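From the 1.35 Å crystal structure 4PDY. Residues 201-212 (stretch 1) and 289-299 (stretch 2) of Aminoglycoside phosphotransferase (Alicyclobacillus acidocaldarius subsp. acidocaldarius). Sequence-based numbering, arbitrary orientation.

Stretch 1, residues 201-212: ALFEDRDVIAYL
Stretch 2, residues 289-299: KSEYRAVEAIL

The most unusual feature of this contact is a single arginine, Arg293, held by two aspartates of the other stretch, one just before a helix and one in its first turn. Asp207 (chi1 67°, p) meets the guanidinium at its edge, near its plane, with both carboxylate oxygens: Arg293 NE donates to Asp207 OD2 at 2.9 Å and Arg293 NH1 to Asp207 OD1 at 3.0 Å, with nearly straight angles of 172° and 177°. This paired geometry suits arginine, whose planar group presents two N-H bonds side by side. Asp205 (chi1 m) adds a second salt bridge, NH1 of Arg293 to OD2 of Asp205 at 2.8 Å, but the 118° angle makes that hydrogen bond weak. Arg293 adopts a bent conformation, with chi1 -56° (m), chi2 -123° (between wells), chi3 -55° (m) and chi4 150°, that brings NH1 to both acids. Leu202 CD2 covers one face of the guanidinium, 3.4 Å from Arg293 NH2, an apolar lid, while Asp207 takes the edge.

Stretch 2 is helical throughout, phi/psi near -62/-40. Stretch 1 begins in a helix; Asp205, with phi/psi -73/137, is not helical and takes the N-cap position of helix 206-212, without a side-chain capping bond. This second helix crosses helix 289-299 at -102°, nearly perpendicular, with axes 8.3 Å apart at closest approach. Leu202 lies opposite Ala297 and Val208 opposite Ala294, each CA to CA pair 5.3 Å apart. Alanine suits both positions because its short methyl permits so close an approach.

At Ala297, the CB lies 3.6 Å from Leu202 CB (Leu202 m, t) and sits over the face of the Phe203 ring, 3.6 Å from its centroid and 9° off the normal, a CH-pi contact. Phe203 (chi1 -76°, chi2 -62°) starts sideways, yet its end comes nearer, and its CZ reaches Ile298 CG1 at 3.8 Å with the isoleucine at the ring edge.

Around Ala294, Val208 (t) places CG1 4.0 Å from Ala294 CB and CG2 3.7 Å from Arg293 CB, so its branched side chain packs against two neighbours. Tyr211 (chi1 165°, chi2 80°) brings CD2 to 3.8 Å from Ala294 CB. One ring face receives Glu291 CA, 3.9 Å from the centroid and 12° off the normal, while Tyr211 OH donates to Glu291 OE2 at 2.6 Å. Tyrosine thus combines apolar packing with a polar tip, answered by an extended Glu291 (t, t, chi3 55°). Small Ser290 (p) fits beside them, its CB 3.4 Å from Asp207 O.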

# COMPACT_ATOMS: atom_id res chain seq x y z
N ALA A 201 -8.59 -20.48 6.40
CA ALA A 201 -7.91 -21.67 6.95
C ALA A 201 -6.41 -21.40 7.15
O ALA A 201 -5.80 -21.79 8.15
CB ALA A 201 -8.13 -22.90 6.08
N LEU A 202 -5.80 -20.70 6.19
CA LEU A 202 -4.39 -20.35 6.32
C LEU A 202 -4.14 -19.40 7.48
O LEU A 202 -3.18 -19.57 8.23
CB LEU A 202 -3.82 -19.75 5.04
CG LEU A 202 -3.46 -20.75 3.95
CD1 LEU A 202 -3.23 -20.00 2.65
CD2 LEU A 202 -2.24 -21.57 4.32
N PHE A 203 -5.02 -18.42 7.65
CA PHE A 203 -4.90 -17.51 8.79
C PHE A 203 -5.03 -18.22 10.15
O PHE A 203 -4.50 -17.73 11.13
CB PHE A 203 -5.93 -16.38 8.71
CG PHE A 203 -5.60 -15.29 7.71
CD1 PHE A 203 -4.45 -14.51 7.84
CD2 PHE A 203 -6.46 -15.03 6.67
CE1 PHE A 203 -4.17 -13.49 6.93
CE2 PHE A 203 -6.18 -14.03 5.76
CZ PHE A 203 -5.04 -13.27 5.89
N GLU A 204 -5.73 -19.36 10.18
CA GLU A 204 -5.92 -20.19 11.39
C GLU A 204 -4.79 -21.21 11.62
O GLU A 204 -4.76 -21.86 12.66
CB GLU A 204 -7.28 -20.89 11.31
CG GLU A 204 -8.42 -19.89 11.35
CD GLU A 204 -9.79 -20.53 11.29
OE1 GLU A 204 -9.91 -21.65 10.77
OE2 GLU A 204 -10.76 -19.89 11.76
N ASP A 205 -3.86 -21.32 10.68
CA ASP A 205 -2.74 -22.23 10.82
C ASP A 205 -1.74 -21.69 11.83
O ASP A 205 -1.38 -20.51 11.84
CB ASP A 205 -2.04 -22.49 9.47
CG ASP A 205 -2.85 -23.41 8.55
OD1 ASP A 205 -3.69 -24.20 9.05
OD2 ASP A 205 -2.63 -23.36 7.30
N ARG A 206 -1.25 -22.58 12.68
CA ARG A 206 -0.41 -22.17 13.79
C ARG A 206 0.91 -21.51 13.35
O ARG A 206 1.41 -20.58 13.99
CB ARG A 206 -0.19 -23.38 14.72
CG ARG A 206 0.52 -24.56 14.06
CD ARG A 206 0.06 -25.91 14.60
NE ARG A 206 1.12 -26.92 14.55
CZ ARG A 206 2.21 -26.93 15.32
NH1 ARG A 206 2.44 -25.97 16.21
NH2 ARG A 206 3.10 -27.91 15.18
N ASP A 207 1.44 -21.95 12.21
CA ASP A 207 2.68 -21.36 11.70
C ASP A 207 2.52 -19.89 11.23
O ASP A 207 3.39 -19.07 11.48
CB ASP A 207 3.31 -22.23 10.61
CG ASP A 207 2.49 -22.30 9.34
OD1 ASP A 207 1.30 -22.69 9.40
OD2 ASP A 207 3.06 -21.98 8.26
N VAL A 208 1.40 -19.60 10.59
CA VAL A 208 1.07 -18.23 10.17
C VAL A 208 0.90 -17.32 11.38
O VAL A 208 1.48 -16.23 11.46
CB VAL A 208 -0.19 -18.23 9.28
CG1 VAL A 208 -0.67 -16.81 9.01
CG2 VAL A 208 0.11 -18.97 7.97
N ILE A 209 0.14 -17.78 12.35
CA ILE A 209 -0.01 -17.04 13.59
C ILE A 209 1.33 -16.82 14.31
O ILE A 209 1.60 -15.73 14.83
CB ILE A 209 -1.01 -17.77 14.51
CG1 ILE A 209 -2.41 -17.71 13.88
CG2 ILE A 209 -1.00 -17.17 15.92
CD1 ILE A 209 -3.40 -18.74 14.40
N ALA A 210 2.15 -17.86 14.37
CA ALA A 210 3.47 -17.73 14.99
C ALA A 210 4.33 -16.67 14.29
O ALA A 210 5.02 -15.90 14.96
CB ALA A 210 4.17 -19.09 14.99
N TYR A 211 4.26 -16.64 12.97
CA TYR A 211 4.95 -15.60 12.21
C TYR A 211 4.47 -14.18 12.57
O TYR A 211 5.28 -13.29 12.85
CB TYR A 211 4.81 -15.86 10.71
CG TYR A 211 5.18 -14.64 9.91
CD1 TYR A 211 6.51 -14.32 9.66
CD2 TYR A 211 4.20 -13.77 9.45
CE1 TYR A 211 6.84 -13.15 8.96
CE2 TYR A 211 4.53 -12.62 8.76
CZ TYR A 211 5.84 -12.33 8.54
OH TYR A 211 6.15 -11.20 7.82
N LEU A 212 3.16 -14.00 12.60
CA LEU A 212 2.58 -12.69 12.84
C LEU A 212 2.95 -12.22 14.24
O LEU A 212 3.32 -11.08 14.45
CB LEU A 212 1.07 -12.70 12.62
CG LEU A 212 0.62 -13.00 11.17
CD1 LEU A 212 -0.86 -13.27 11.10
CD2 LEU A 212 0.97 -11.84 10.24
N LYS A 289 9.36 -20.04 5.65
CA LYS A 289 8.16 -20.67 5.13
C LYS A 289 6.88 -20.02 5.69
O LYS A 289 5.92 -19.82 4.94
CB LYS A 289 8.17 -22.16 5.47
CG LYS A 289 7.05 -22.97 4.84
CD LYS A 289 7.27 -24.47 5.06
CE LYS A 289 6.14 -25.25 4.43
NZ LYS A 289 6.27 -26.71 4.67
N SER A 290 6.87 -19.73 7.00
CA SER A 290 5.68 -19.19 7.63
C SER A 290 5.34 -17.80 7.08
O SER A 290 4.18 -17.42 7.07
CB SER A 290 5.81 -19.13 9.16
OG SER A 290 6.94 -18.39 9.60
N GLU A 291 6.35 -17.03 6.67
CA GLU A 291 6.11 -15.70 6.07
C GLU A 291 5.48 -15.87 4.70
O GLU A 291 4.55 -15.14 4.34
CB GLU A 291 7.38 -14.86 6.00
CG GLU A 291 7.19 -13.46 5.43
CD GLU A 291 8.38 -12.59 5.73
OE1 GLU A 291 9.48 -13.00 5.36
OE2 GLU A 291 8.21 -11.49 6.28
N TYR A 292 6.00 -16.80 3.91
CA TYR A 292 5.36 -17.12 2.63
C TYR A 292 3.90 -17.48 2.86
O TYR A 292 3.02 -17.11 2.11
CB TYR A 292 6.04 -18.27 1.92
CG TYR A 292 7.25 -17.94 1.09
CD1 TYR A 292 7.10 -17.25 -0.11
CD2 TYR A 292 8.52 -18.33 1.48
CE1 TYR A 292 8.18 -16.96 -0.91
CE2 TYR A 292 9.62 -18.04 0.68
CZ TYR A 292 9.44 -17.34 -0.51
OH TYR A 292 10.50 -17.01 -1.34
N ARG A 293 3.65 -18.30 3.89
CA ARG A 293 2.27 -18.77 4.12
C ARG A 293 1.34 -17.63 4.53
O ARG A 293 0.18 -17.62 4.14
CB ARG A 293 2.25 -19.91 5.13
CG ARG A 293 3.14 -21.05 4.68
CD ARG A 293 2.44 -22.37 4.54
NE ARG A 293 1.74 -22.76 5.75
CZ ARG A 293 0.64 -23.50 5.77
NH1 ARG A 293 0.07 -23.78 6.92
NH2 ARG A 293 0.11 -23.96 4.63
N ALA A 294 1.84 -16.69 5.34
CA ALA A 294 1.06 -15.50 5.67
C ALA A 294 0.72 -14.68 4.41
O ALA A 294 -0.39 -14.21 4.26
CB ALA A 294 1.81 -14.64 6.67
N VAL A 295 1.71 -14.51 3.53
CA VAL A 295 1.48 -13.82 2.26
C VAL A 295 0.44 -14.60 1.43
O VAL A 295 -0.46 -14.00 0.87
CB VAL A 295 2.81 -13.66 1.49
CG1 VAL A 295 2.53 -13.21 0.06
CG2 VAL A 295 3.72 -12.67 2.18
N GLU A 296 0.55 -15.93 1.38
CA GLU A 296 -0.44 -16.70 0.66
C GLU A 296 -1.86 -16.53 1.23
O GLU A 296 -2.83 -16.47 0.47
CB GLU A 296 -0.11 -18.19 0.71
CG GLU A 296 1.12 -18.59 -0.09
CD GLU A 296 1.35 -20.08 -0.02
OE1 GLU A 296 1.78 -20.59 1.05
OE2 GLU A 296 1.09 -20.74 -1.04
N ALA A 297 -1.97 -16.47 2.55
CA ALA A 297 -3.28 -16.28 3.18
C ALA A 297 -3.94 -15.00 2.68
O ALA A 297 -5.14 -14.95 2.34
CB ALA A 297 -3.14 -16.23 4.70
N ILE A 298 -3.13 -13.94 2.61
CA ILE A 298 -3.64 -12.66 2.18
C ILE A 298 -4.00 -12.72 0.68
O ILE A 298 -5.09 -12.32 0.29
CB ILE A 298 -2.63 -11.54 2.47
CG1 ILE A 298 -2.45 -11.33 3.97
CG2 ILE A 298 -3.07 -10.22 1.84
CD1 ILE A 298 -1.15 -10.67 4.34
N LEU A 299 -3.06 -13.17 -0.16
CA LEU A 299 -3.32 -13.23 -1.60
C LEU A 299 -4.45 -14.15 -2.03
O LEU A 299 -5.15 -13.87 -3.00
CB LEU A 299 -2.11 -13.68 -2.36
CG LEU A 299 -0.93 -12.77 -2.38
CD1 LEU A 299 0.17 -13.39 -3.21
CD2 LEU A 299 -1.36 -11.43 -2.97